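Local structure of Exo-1,3/1,4-beta-glucanase (3RRX) at residues T34-V39 with Q336-V341; A214-G219 with S257-F262; V227-T232 with Y492-G497; V399-N404 with D545-A550; F574-K579 with L610-N615. The protein probably hydrolyses beta-1,3- and beta-1,4-linked glucans in an exo-acting manner, as a family 3 glycoside hydrolase of a marine bacterium. The protein carries 1 engineered substitution. All blocks are in the same frame, centred on the assembly; numbering follows the deposited sequence.

Contact 1 of 5, residues T34-V39 with Q336-V341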
# COMPACT_ATOMS: atom_id res chain seq x y z
N THR A 34 24.24 -6.77 -27.00
CA THR A 34 25.48 -6.14 -26.58
C THR A 34 25.42 -5.82 -25.08
O THR A 34 24.34 -5.83 -24.49
CB THR A 34 25.72 -4.81 -27.32
OG1 THR A 34 24.62 -3.93 -27.06
CG2 THR A 34 25.82 -5.04 -28.84
N ILE A 35 26.57 -5.51 -24.49
CA ILE A 35 26.59 -5.03 -23.12
C ILE A 35 25.65 -3.84 -22.96
O ILE A 35 24.92 -3.74 -21.98
CB ILE A 35 28.02 -4.61 -22.70
CG1 ILE A 35 28.91 -5.85 -22.53
CG2 ILE A 35 27.99 -3.80 -21.40
CD1 ILE A 35 30.38 -5.52 -22.31
N GLU A 36 25.68 -2.93 -23.94
CA GLU A 36 24.86 -1.72 -23.89
C GLU A 36 23.37 -2.05 -23.84
O GLU A 36 22.61 -1.46 -23.07
CB GLU A 36 25.16 -0.83 -25.10
CG GLU A 36 26.43 0.01 -24.97
CD GLU A 36 27.72 -0.71 -25.41
OE1 GLU A 36 27.71 -1.94 -25.67
OE2 GLU A 36 28.75 -0.01 -25.49
N GLN A 37 22.95 -2.99 -24.68
CA GLN A 37 21.55 -3.39 -24.71
C GLN A 37 21.14 -4.09 -23.40
O GLN A 37 20.03 -3.90 -22.92
CB GLN A 37 21.27 -4.26 -25.93
CG GLN A 37 21.31 -3.46 -27.24
CD GLN A 37 21.61 -4.31 -28.46
OE1 GLN A 37 21.90 -5.50 -28.34
NE2 GLN A 37 21.53 -3.70 -29.65
N LYS A 38 22.04 -4.89 -22.83
CA LYS A 38 21.73 -5.57 -21.58
C LYS A 38 21.55 -4.57 -20.44
O LYS A 38 20.59 -4.64 -19.67
CB LYS A 38 22.81 -6.59 -21.23
CG LYS A 38 22.90 -7.73 -22.22
CD LYS A 38 24.10 -8.64 -21.92
CE LYS A 38 24.26 -9.70 -23.01
NZ LYS A 38 25.36 -10.67 -22.70
N VAL A 39 22.47 -3.61 -20.34
CA VAL A 39 22.38 -2.61 -19.29
C VAL A 39 21.09 -1.78 -19.43
O VAL A 39 20.45 -1.44 -18.43
CB VAL A 39 23.63 -1.72 -19.24
CG1 VAL A 39 23.45 -0.60 -18.23
CG2 VAL A 39 24.88 -2.57 -18.86
N GLN A 336 31.55 0.29 -16.18
CA GLN A 336 31.90 -0.58 -15.08
C GLN A 336 31.90 -2.04 -15.52
O GLN A 336 32.75 -2.82 -15.10
CB GLN A 336 30.95 -0.37 -13.89
CG GLN A 336 31.28 0.87 -13.08
CD GLN A 336 30.31 1.11 -11.94
OE1 GLN A 336 29.09 1.00 -12.11
NE2 GLN A 336 30.84 1.44 -10.77
N VAL A 337 30.96 -2.41 -16.37
CA VAL A 337 30.96 -3.75 -16.92
C VAL A 337 32.22 -3.96 -17.78
O VAL A 337 32.90 -4.99 -17.68
CB VAL A 337 29.71 -4.03 -17.78
CG1 VAL A 337 29.83 -5.40 -18.45
CG2 VAL A 337 28.44 -3.95 -16.92
N LYS A 338 32.53 -2.97 -18.62
CA LYS A 338 33.74 -3.03 -19.44
C LYS A 338 35.02 -3.03 -18.61
O LYS A 338 36.02 -3.66 -18.99
CB LYS A 338 33.74 -1.89 -20.47
CG LYS A 338 32.64 -2.04 -21.50
CD LYS A 338 32.65 -0.92 -22.51
CE LYS A 338 31.65 -1.19 -23.62
NZ LYS A 338 31.38 0.04 -24.42
N ALA A 339 35.00 -2.35 -17.46
CA ALA A 339 36.13 -2.35 -16.54
C ALA A 339 36.26 -3.66 -15.77
O ALA A 339 37.26 -3.89 -15.08
CB ALA A 339 36.04 -1.19 -15.55
N GLY A 340 35.25 -4.51 -15.87
CA GLY A 340 35.27 -5.80 -15.19
C GLY A 340 34.80 -5.81 -13.74
O GLY A 340 34.87 -6.85 -13.08
N VAL A 341 34.33 -4.68 -13.23
CA VAL A 341 33.93 -4.64 -11.82
C VAL A 341 32.45 -4.99 -11.61
O VAL A 341 31.99 -5.13 -10.48
CB VAL A 341 34.28 -3.30 -11.15
CG1 VAL A 341 35.79 -3.06 -11.24
CG2 VAL A 341 33.50 -2.13 -11.80
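The carboxylate of E36 is the flat group that works across this contact, and the ammonium of K338 meets one corner of it. NZ of K338 lies 2.8 Å from OE2 of E36, on the syn side and 34° out of the carboxylate plane, so the salt bridge is made from somewhat above the group. E36 bends back at chi2 (86°) while K338 is extended beyond CG, and the two chains cross at about a right angle; both residues are long enough for their charges to meet while their backbones stay apart. With an alanine at E36 the ammonium of K338 is likely to lose its mate and the outer part of its chain to turn more freely. Beneath the bridge the contact is apolar. CG2 of I35 meets CG1 of V337 at 3.8 Å, and V39 CG2 lies 4.3 Å from V337 CG2; these branched residues bring the two helices together. T34 and Q37 form a capping box: Q37 N bonds T34 OG1, and T34 N bonds Q37 OE1. At G340, whose positive phi suits glycine, helix 326-338 gives way to a Schellman motif. Here the start of helix 35-42 and the end of helix 326-338 pack together in the helical layer of the (alpha/beta)8 barrel.

Contact 2 of 5, residues A214-G219 with S257-F262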
# COMPACT_ATOMS: atom_id res chain seq x y z
N ALA A 214 6.38 -7.55 -4.84
CA ALA A 214 6.18 -7.55 -3.40
C ALA A 214 7.25 -6.69 -2.71
O ALA A 214 8.45 -6.89 -2.95
CB ALA A 214 6.19 -8.98 -2.85
N LYS A 215 6.81 -5.74 -1.89
CA LYS A 215 7.67 -4.76 -1.21
C LYS A 215 7.56 -4.96 0.29
O LYS A 215 6.51 -5.38 0.76
CB LYS A 215 7.14 -3.33 -1.48
CG LYS A 215 6.79 -2.98 -2.93
CD LYS A 215 6.07 -1.62 -2.97
CE LYS A 215 4.64 -1.73 -2.47
NZ LYS A 215 3.92 -0.42 -2.37
N HIS A 216 8.61 -4.68 1.08
CA HIS A 216 9.98 -4.43 0.63
C HIS A 216 10.86 -5.46 1.33
O HIS A 216 10.63 -5.78 2.50
CB HIS A 216 10.46 -3.05 1.09
CG HIS A 216 9.69 -1.90 0.52
ND1 HIS A 216 8.51 -1.45 1.06
CD2 HIS A 216 9.96 -1.09 -0.53
CE1 HIS A 216 8.07 -0.42 0.36
NE2 HIS A 216 8.93 -0.18 -0.61
N PHE A 217 11.88 -5.96 0.65
CA PHE A 217 12.77 -6.95 1.24
C PHE A 217 13.99 -6.22 1.79
O PHE A 217 14.79 -5.73 1.00
CB PHE A 217 13.19 -7.97 0.17
CG PHE A 217 13.81 -9.21 0.73
CD1 PHE A 217 13.02 -10.27 1.11
CD2 PHE A 217 15.19 -9.31 0.88
CE1 PHE A 217 13.59 -11.42 1.66
CE2 PHE A 217 15.77 -10.45 1.42
CZ PHE A 217 14.97 -11.51 1.80
N VAL A 218 14.18 -6.15 3.12
CA VAL A 218 13.37 -6.82 4.13
C VAL A 218 13.63 -6.13 5.48
O VAL A 218 14.69 -5.52 5.66
CB VAL A 218 13.77 -8.32 4.28
CG1 VAL A 218 15.24 -8.45 4.69
CG2 VAL A 218 12.89 -9.03 5.30
N GLY A 219 12.68 -6.22 6.41
CA GLY A 219 12.86 -5.73 7.76
C GLY A 219 12.51 -4.26 7.99
O GLY A 219 12.80 -3.70 9.05
N SER A 257 8.36 -9.97 -9.09
CA SER A 257 9.35 -8.98 -8.69
C SER A 257 9.36 -8.79 -7.17
O SER A 257 8.32 -8.92 -6.52
CB SER A 257 9.05 -7.64 -9.37
OG SER A 257 10.01 -6.66 -9.00
N VAL A 258 10.53 -8.50 -6.61
CA VAL A 258 10.68 -8.14 -5.21
C VAL A 258 11.39 -6.79 -5.14
O VAL A 258 12.39 -6.59 -5.81
CB VAL A 258 11.51 -9.22 -4.46
CG1 VAL A 258 11.98 -8.73 -3.08
CG2 VAL A 258 10.70 -10.50 -4.34
N MET A 259 10.86 -5.85 -4.36
CA MET A 259 11.55 -4.57 -4.18
C MET A 259 12.42 -4.56 -2.92
O MET A 259 11.95 -4.89 -1.83
CB MET A 259 10.55 -3.40 -4.17
CG MET A 259 11.22 -2.01 -4.12
SD MET A 259 10.07 -0.60 -4.11
CE MET A 259 9.41 -0.65 -5.78
N ALA A 260 13.69 -4.16 -3.07
CA ALA A 260 14.58 -4.07 -1.90
C ALA A 260 14.20 -2.87 -1.03
O ALA A 260 13.56 -1.93 -1.50
CB ALA A 260 16.04 -3.96 -2.34
N SER A 261 14.61 -2.91 0.23
CA SER A 261 14.15 -1.93 1.22
C SER A 261 15.17 -0.82 1.53
O SER A 261 16.38 -1.03 1.42
CB SER A 261 13.77 -2.64 2.53
OG SER A 261 14.90 -3.35 3.05
N PHE A 262 14.66 0.35 1.93
CA PHE A 262 15.49 1.50 2.28
C PHE A 262 16.28 1.32 3.58
O PHE A 262 17.33 1.94 3.76
CB PHE A 262 14.62 2.75 2.49
CG PHE A 262 14.17 3.43 1.22
CD1 PHE A 262 15.09 3.96 0.33
CD2 PHE A 262 12.81 3.60 0.97
CE1 PHE A 262 14.67 4.62 -0.82
CE2 PHE A 262 12.38 4.26 -0.18
CZ PHE A 262 13.31 4.77 -1.07
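Two neighbouring parallel strands of the N-terminal barrel meet where A214-F217 runs beside S257-A260, their short axes 4.5 Å apart and at 38°. The ladder starts regularly: A214 N bonds S257 O at 2.9 Å, and M259 N bonds A214 O at 3.0 Å. Beyond this, three steps on one strand match two on the other, because A214 pairs with V258 but F217 with A260. Cis peptide bonds precede both H216 and V218, and F217 N reaches M259 O at 2.7 Å. S261 N then bonds F217 O weakly, and its OG, small enough to sit against the backbone, weakly accepts from V218 N while also bonding N263.

M259 extends from its backbone with CG anti to N (chi1 -175°), which lays it alongside H216, both side chains pointing the same way. Its SD lies 3.6 Å from H216 CD2, approaching the imidazole obliquely. K215 CB sits 3.4 Å above the centre of the same ring and covers one face of it. A260 O lies at that ring's edge, 3.8 Å from CD2, and is buried without a hydrogen-bond partner. F217 and V258 project to the face opposite K215 and M259, CB of F217 meeting CG1 of V258 at 3.6 Å.

Strand 157-162 flanks strand 211-217, and K215 reaches past it to a salt bridge with D110 at the end of strand 106-110. Strand 290-292 continues the sheet beyond V258 and A260. From helix 274-284, L277, V280 and L281 cover F217, and L281 also meets V258.

Contact 3 of 5, residues V227-T232 with Y492-G497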
# COMPACT_ATOMS: atom_id res chain seq x y z
N VAL A 227 12.03 4.51 13.12
CA VAL A 227 12.52 5.56 12.23
C VAL A 227 12.46 5.08 10.77
O VAL A 227 12.94 3.99 10.46
CB VAL A 227 13.97 5.96 12.59
CG1 VAL A 227 14.53 6.91 11.53
CG2 VAL A 227 14.02 6.58 14.00
N ASP A 228 11.87 5.89 9.90
CA ASP A 228 11.74 5.53 8.49
C ASP A 228 13.11 5.42 7.83
O ASP A 228 13.92 6.34 7.93
CB ASP A 228 10.88 6.57 7.76
CG ASP A 228 10.59 6.19 6.31
OD1 ASP A 228 10.20 5.03 6.03
OD2 ASP A 228 10.77 7.07 5.45
N ARG A 229 13.37 4.29 7.16
CA ARG A 229 14.67 4.02 6.53
C ARG A 229 15.76 3.85 7.57
O ARG A 229 16.95 4.05 7.28
CB ARG A 229 15.06 5.16 5.57
CG ARG A 229 14.00 5.51 4.53
CD ARG A 229 14.62 6.37 3.45
NE ARG A 229 13.64 6.82 2.46
CZ ARG A 229 13.97 7.44 1.33
NH1 ARG A 229 15.25 7.67 1.06
NH2 ARG A 229 13.04 7.82 0.47
N GLY A 230 15.36 3.49 8.79
CA GLY A 230 16.28 3.38 9.91
C GLY A 230 17.00 2.05 9.98
O GLY A 230 17.13 1.34 8.99
N ASN A 231 17.46 1.71 11.18
CA ASN A 231 18.32 0.55 11.36
C ASN A 231 17.58 -0.59 12.06
O ASN A 231 17.08 -0.44 13.18
CB ASN A 231 19.55 0.95 12.17
CG ASN A 231 20.64 -0.11 12.12
OD1 ASN A 231 20.68 -0.95 11.22
ND2 ASN A 231 21.54 -0.06 13.10
N THR A 232 17.50 -1.73 11.39
CA THR A 232 16.81 -2.87 11.97
C THR A 232 17.81 -3.78 12.71
O THR A 232 18.65 -4.41 12.09
CB THR A 232 16.07 -3.67 10.91
OG1 THR A 232 15.05 -2.84 10.32
CG2 THR A 232 15.43 -4.91 11.53
N TYR A 492 -0.49 11.43 5.87
CA TYR A 492 0.96 11.49 5.75
C TYR A 492 1.48 10.28 4.98
O TYR A 492 0.76 9.30 4.80
CB TYR A 492 1.62 11.54 7.13
CG TYR A 492 1.17 10.43 8.05
CD1 TYR A 492 1.71 9.14 7.96
CD2 TYR A 492 0.18 10.66 9.01
CE1 TYR A 492 1.28 8.13 8.79
CE2 TYR A 492 -0.25 9.65 9.85
CZ TYR A 492 0.30 8.38 9.73
OH TYR A 492 -0.13 7.37 10.56
N ALA A 493 2.74 10.36 4.55
CA ALA A 493 3.42 9.24 3.90
C ALA A 493 4.88 9.26 4.30
O ALA A 493 5.47 10.34 4.44
CB ALA A 493 3.29 9.35 2.38
N GLU A 494 5.46 8.08 4.49
CA GLU A 494 6.88 7.93 4.78
C GLU A 494 7.29 8.74 6.01
O GLU A 494 6.51 8.85 6.97
CB GLU A 494 7.74 8.26 3.54
CG GLU A 494 7.35 7.43 2.30
CD GLU A 494 8.27 7.65 1.10
OE1 GLU A 494 7.78 8.04 0.03
OE2 GLU A 494 9.48 7.41 1.22
N TRP A 495 8.49 9.31 6.00
CA TRP A 495 9.05 9.88 7.23
C TRP A 495 8.22 11.05 7.79
O TRP A 495 8.34 11.37 8.98
CB TRP A 495 10.52 10.27 7.03
CG TRP A 495 10.71 11.41 6.10
CD1 TRP A 495 10.74 12.74 6.42
CD2 TRP A 495 10.87 11.34 4.68
NE1 TRP A 495 10.92 13.49 5.29
CE2 TRP A 495 11.00 12.66 4.20
CE3 TRP A 495 10.93 10.29 3.76
CZ2 TRP A 495 11.18 12.96 2.85
CZ3 TRP A 495 11.11 10.58 2.41
CH2 TRP A 495 11.23 11.91 1.97
N PHE A 496 7.40 11.69 6.96
CA PHE A 496 6.51 12.76 7.44
C PHE A 496 5.62 12.27 8.57
O PHE A 496 5.16 13.07 9.39
CB PHE A 496 5.61 13.28 6.32
CG PHE A 496 6.27 14.26 5.39
CD1 PHE A 496 5.70 15.51 5.17
CD2 PHE A 496 7.43 13.93 4.71
CE1 PHE A 496 6.28 16.42 4.30
CE2 PHE A 496 8.03 14.84 3.84
CZ PHE A 496 7.45 16.08 3.64
N GLY A 497 5.36 10.97 8.61
CA GLY A 497 4.49 10.38 9.61
C GLY A 497 5.21 9.74 10.79
O GLY A 497 4.57 9.19 11.68
O HOH W 1 11.10 6.42 2.95
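A single water is gripped by three side chains, those of D228, R229 and E494: it donates to D228 OD2 and to E494 OE2 and accepts from R229 NE, each at 2.6 Å. D228 and R229 are the central residues of a type II beta turn, V227 to G230, and this turn of the N-terminal domain meets the loop 492-497 of the C-terminal domain, so the contact spans the domain interface. Family 3 enzymes generally place their active site at that junction. R229 holds the positive phi (68°) of the turn's third position, and at the fourth G230 avoids a clash that any CB would make with V227 O.

The two carboxylates stand 4.4 Å apart, D228 OD2 to E494 OE2, a proximity that the shared water and the arginine probably ease. E494 OE2 lies at the guanidinium edge, the two planes nearly coplanar, but the salt bridge to R229 NH2 is long at 3.7 Å. Both acids have further partners: D228 OD1 bonds W171, and E494 OE1 bonds W437. Turned away from its own amide nitrogen (chi1 -175°), the D228 carboxylate is directed at W495. D228 OD2 comes to the edge of that indole, in its plane and 3.6 Å from CE3. The guanidinium of R229 instead stands nearly perpendicular to the indole, NH2 3.9 Å from W495 CZ3.

Contact 4 of 5, residues V399-N404 with D545-A550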
# COMPACT_ATOMS: atom_id res chain seq x y z
N VAL A 399 -13.12 -1.54 13.69
CA VAL A 399 -13.02 -2.24 14.96
C VAL A 399 -13.72 -1.43 16.05
O VAL A 399 -13.37 -0.26 16.30
CB VAL A 399 -11.56 -2.54 15.36
CG1 VAL A 399 -11.51 -3.23 16.72
CG2 VAL A 399 -10.88 -3.43 14.30
N LEU A 400 -14.72 -2.04 16.68
CA LEU A 400 -15.44 -1.39 17.77
C LEU A 400 -14.68 -1.59 19.09
O LEU A 400 -14.62 -2.70 19.61
CB LEU A 400 -16.86 -1.97 17.85
CG LEU A 400 -17.83 -1.42 18.92
CD1 LEU A 400 -18.09 0.06 18.68
CD2 LEU A 400 -19.14 -2.20 18.88
N LEU A 401 -14.09 -0.52 19.61
CA LEU A 401 -13.30 -0.59 20.84
C LEU A 401 -14.17 -0.41 22.08
O LEU A 401 -13.90 -1.02 23.12
CB LEU A 401 -12.18 0.47 20.84
CG LEU A 401 -11.13 0.37 19.72
CD1 LEU A 401 -10.09 1.47 19.87
CD2 LEU A 401 -10.45 -1.00 19.67
N LYS A 402 -15.20 0.42 21.96
CA LYS A 402 -16.06 0.77 23.09
C LYS A 402 -17.47 1.03 22.56
O LYS A 402 -17.64 1.68 21.52
CB LYS A 402 -15.52 2.02 23.80
CG LYS A 402 -16.40 2.55 24.93
CD LYS A 402 -15.74 3.73 25.64
CE LYS A 402 -16.62 4.27 26.78
NZ LYS A 402 -15.93 5.39 27.49
N ASN A 403 -18.47 0.49 23.26
CA ASN A 403 -19.87 0.70 22.92
C ASN A 403 -20.71 0.67 24.20
O ASN A 403 -21.52 -0.24 24.39
CB ASN A 403 -20.36 -0.37 21.94
CG ASN A 403 -21.74 -0.06 21.37
OD1 ASN A 403 -22.18 1.09 21.37
ND2 ASN A 403 -22.41 -1.08 20.86
N ASN A 404 -20.51 1.65 25.07
CA ASN A 404 -21.16 1.63 26.38
C ASN A 404 -22.67 1.77 26.27
O ASN A 404 -23.16 2.58 25.47
CB ASN A 404 -20.58 2.70 27.30
CG ASN A 404 -19.28 2.27 27.94
OD1 ASN A 404 -18.61 1.35 27.45
ND2 ASN A 404 -18.91 2.91 29.04
N ASP A 545 -18.95 7.74 24.42
CA ASP A 545 -19.81 6.61 24.79
C ASP A 545 -19.50 5.38 23.94
O ASP A 545 -19.49 4.25 24.44
CB ASP A 545 -21.28 7.00 24.64
CG ASP A 545 -21.65 8.12 25.58
OD1 ASP A 545 -21.66 9.30 25.16
OD2 ASP A 545 -21.90 7.83 26.77
N ALA A 546 -19.24 5.61 22.66
CA ALA A 546 -18.73 4.57 21.77
C ALA A 546 -17.51 5.09 21.01
O ALA A 546 -17.36 6.30 20.81
CB ALA A 546 -19.81 4.12 20.79
N PHE A 547 -16.63 4.18 20.60
CA PHE A 547 -15.40 4.57 19.93
C PHE A 547 -15.05 3.51 18.90
O PHE A 547 -14.93 2.32 19.24
CB PHE A 547 -14.28 4.71 20.96
CG PHE A 547 -13.00 5.34 20.44
CD1 PHE A 547 -12.68 6.65 20.77
CD2 PHE A 547 -12.11 4.61 19.66
CE1 PHE A 547 -11.49 7.22 20.32
CE2 PHE A 547 -10.92 5.17 19.20
CZ PHE A 547 -10.61 6.49 19.53
N VAL A 548 -14.92 3.94 17.64
CA VAL A 548 -14.63 3.03 16.53
C VAL A 548 -13.29 3.35 15.89
O VAL A 548 -13.04 4.49 15.49
CB VAL A 548 -15.73 3.13 15.43
CG1 VAL A 548 -15.40 2.23 14.25
CG2 VAL A 548 -17.10 2.79 16.01
N ALA A 549 -12.42 2.35 15.79
CA ALA A 549 -11.19 2.49 15.02
C ALA A 549 -11.53 2.20 13.57
O ALA A 549 -11.82 1.06 13.21
CB ALA A 549 -10.11 1.54 15.53
N ALA A 550 -11.52 3.24 12.74
CA ALA A 550 -11.90 3.10 11.33
C ALA A 550 -10.68 3.09 10.41
O ALA A 550 -10.81 2.90 9.19
CB ALA A 550 -12.89 4.23 10.92
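L401 and F547 lie side by side, pointing the same way, and their meeting marks an irregularity in an otherwise regular antiparallel pair of strands. CD1 of L401 touches CD2 of F547 at 3.7 Å, an oblique approach to the ring; the same methyl lies 4.3 Å from A549 CB. The ring of F547 also meets that of F529. On the face carrying L400 and V548, the leucine crosses the valine, its CD1 3.9 Å from V548 CG2. Farther along the same face N403 stands opposite A546 in a non-hydrogen-bonded pair, CA to CA 4.2 Å, where the alanine presents just a methyl to the asparagine. The N403 amide OD1 takes the N-H of L408.

K402 is stretched out, every side-chain torsion near 180°. Its aliphatic part passes over D545 O, with CG at 3.6 Å, and carries NZ to the carbonyls of S544 and L541, a reach that suits a lysine.

The backbone explains the L401 placement. F547 O accepts from L401 N at 3.0 Å, nearly along the C=O axis, and weakly from K402 N; two residues thus face one. This is a classic beta bulge, on the outermost strand 399-403, which joins the otherwise parallel six-stranded sheet of the C-terminal alpha/beta domain antiparallel to its neighbour 546-551.

Contact 5 of 5, residues F574-K579 with L610-N615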
# COMPACT_ATOMS: atom_id res chain seq x y z
N PHE A 574 -25.67 -4.19 9.38
CA PHE A 574 -24.39 -4.90 9.42
C PHE A 574 -23.82 -4.81 10.83
O PHE A 574 -23.85 -3.75 11.44
CB PHE A 574 -23.39 -4.29 8.44
CG PHE A 574 -23.75 -4.49 6.99
CD1 PHE A 574 -23.30 -5.60 6.30
CD2 PHE A 574 -24.52 -3.55 6.32
CE1 PHE A 574 -23.61 -5.79 4.97
CE2 PHE A 574 -24.83 -3.72 4.98
CZ PHE A 574 -24.38 -4.85 4.31
N ASP A 575 -23.29 -5.91 11.35
CA ASP A 575 -22.64 -5.88 12.66
C ASP A 575 -21.15 -5.66 12.41
O ASP A 575 -20.69 -5.81 11.28
CB ASP A 575 -22.88 -7.22 13.38
CG ASP A 575 -22.66 -7.14 14.90
OD1 ASP A 575 -22.04 -6.17 15.40
OD2 ASP A 575 -23.09 -8.07 15.61
N PHE A 576 -20.41 -5.28 13.44
CA PHE A 576 -18.95 -5.24 13.36
C PHE A 576 -18.40 -6.65 13.22
O PHE A 576 -18.93 -7.59 13.82
CB PHE A 576 -18.36 -4.60 14.61
CG PHE A 576 -18.54 -3.11 14.67
CD1 PHE A 576 -17.56 -2.25 14.17
CD2 PHE A 576 -19.70 -2.56 15.21
CE1 PHE A 576 -17.74 -0.87 14.22
CE2 PHE A 576 -19.87 -1.19 15.27
CZ PHE A 576 -18.90 -0.34 14.77
N THR A 577 -17.34 -6.80 12.43
CA THR A 577 -16.67 -8.09 12.28
C THR A 577 -15.15 -7.97 12.46
O THR A 577 -14.48 -8.95 12.73
CB THR A 577 -16.96 -8.73 10.90
OG1 THR A 577 -16.69 -7.79 9.86
CG2 THR A 577 -18.43 -9.16 10.81
N GLY A 578 -14.62 -6.75 12.31
CA GLY A 578 -13.19 -6.54 12.38
C GLY A 578 -12.61 -6.80 13.77
O GLY A 578 -13.31 -6.66 14.78
N LYS A 579 -11.33 -7.18 13.81
CA LYS A 579 -10.61 -7.46 15.05
C LYS A 579 -9.22 -6.84 14.92
O LYS A 579 -8.61 -6.90 13.85
CB LYS A 579 -10.45 -8.97 15.25
CG LYS A 579 -11.76 -9.76 15.23
CD LYS A 579 -12.61 -9.44 16.45
CE LYS A 579 -13.88 -10.28 16.48
NZ LYS A 579 -14.60 -10.17 17.78
N LEU A 610 -15.24 -5.59 19.69
CA LEU A 610 -16.61 -5.80 20.14
C LEU A 610 -17.56 -5.99 18.96
O LEU A 610 -17.26 -5.59 17.83
CB LEU A 610 -17.09 -4.63 20.99
CG LEU A 610 -16.32 -4.30 22.27
CD1 LEU A 610 -16.93 -3.07 22.94
CD2 LEU A 610 -16.28 -5.48 23.24
N THR A 611 -18.71 -6.60 19.23
CA THR A 611 -19.80 -6.63 18.26
C THR A 611 -21.08 -6.25 18.97
O THR A 611 -21.11 -6.11 20.19
CB THR A 611 -20.01 -8.03 17.65
OG1 THR A 611 -20.59 -8.89 18.63
CG2 THR A 611 -18.69 -8.62 17.15
N TYR A 612 -22.15 -6.09 18.21
CA TYR A 612 -23.44 -5.74 18.78
C TYR A 612 -24.00 -6.86 19.66
O TYR A 612 -24.92 -6.64 20.44
CB TYR A 612 -24.42 -5.38 17.67
CG TYR A 612 -24.06 -4.10 16.93
CD1 TYR A 612 -23.34 -3.09 17.57
CD2 TYR A 612 -24.43 -3.90 15.61
CE1 TYR A 612 -23.02 -1.91 16.90
CE2 TYR A 612 -24.11 -2.73 14.94
CZ TYR A 612 -23.41 -1.74 15.59
OH TYR A 612 -23.10 -0.57 14.91
N GLN A 613 -23.45 -8.06 19.54
CA GLN A 613 -23.87 -9.17 20.39
C GLN A 613 -23.27 -9.08 21.80
O GLN A 613 -23.75 -9.75 22.72
CB GLN A 613 -23.52 -10.52 19.75
CG GLN A 613 -24.31 -10.82 18.49
CD GLN A 613 -25.81 -10.79 18.74
OE1 GLN A 613 -26.55 -10.08 18.06
NE2 GLN A 613 -26.26 -11.58 19.71
N ASP A 614 -22.23 -8.28 21.97
CA ASP A 614 -21.63 -8.09 23.29
C ASP A 614 -22.40 -7.07 24.12
O ASP A 614 -23.01 -6.15 23.59
CB ASP A 614 -20.18 -7.63 23.16
CG ASP A 614 -19.32 -8.65 22.46
OD1 ASP A 614 -19.44 -9.85 22.78
OD2 ASP A 614 -18.54 -8.25 21.57
N ASN A 615 -22.36 -7.24 25.44
CA ASN A 615 -22.88 -6.23 26.34
C ASN A 615 -21.82 -5.87 27.36
O ASN A 615 -21.98 -6.08 28.56
CB ASN A 615 -24.17 -6.70 27.02
CG ASN A 615 -25.27 -6.99 26.02
OD1 ASN A 615 -25.94 -6.08 25.53
ND2 ASN A 615 -25.46 -8.27 25.69
O HOH W 2 -25.65 -8.61 15.75
O HOH W 3 -15.04 -4.87 16.31
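Segments F574-K579 and L610-Q613, neither helix nor strand, run roughly counter to each other and come nearest at F576 and T611, CA to CA 5.2 Å. T611 to D614 form a type I turn, tightened by T611 OG1, which accepts from Q613 N in an ST turn, and by D614 OD2, which accepts from T611 N. D575 ties the segments together: its OD1 takes Y612 N at 2.8 Å on the syn lone pair, nearly straight at 171°. The carboxylate slides past the Y612 ring, the two planes 12° apart; a water joins OD2 to Q613 OE1. F576 presents its edge to the Y612 face in an offset edge-to-face pair, centroids 5.4 Å apart and planes at 85°. The tyrosine hydroxyl bonds V563 O. Replacing Y612 with alanine would probably leave V563 O without that bond and open a gap beside the F576 ring. A second water bridges G578 O and L610 O, and the long K579 chain brings NZ to G609 O. F576 rests on V563 and L564 of helix 558-564 and on L400, while Y612 leans on N403, so both loops lie between that helix and edge strand 399-403.

In the fold
From the N terminus, helix 35-42 opens contact 1, which closes 297 residues later on helix 326-338 and so spans most of the barrel domain. Contact 2 nests inside that loop as a pair of adjacent barrel strands. Contact 3 opens between the two segments of contact 2 and closes at 492-497, so it crosses contacts 1, 2 and 4 and ties the two domains together. It touches contact 2 through G219 O with T232 OG1. Contact 4 closes the loop from strand 399-403 to 546-551. Contact 5 follows in series, tying two loops after helix 558-564 beside that sheet, where L610 N probably bonds L400 O. The centres of contacts 1 and 4 lie about 60 Å apart.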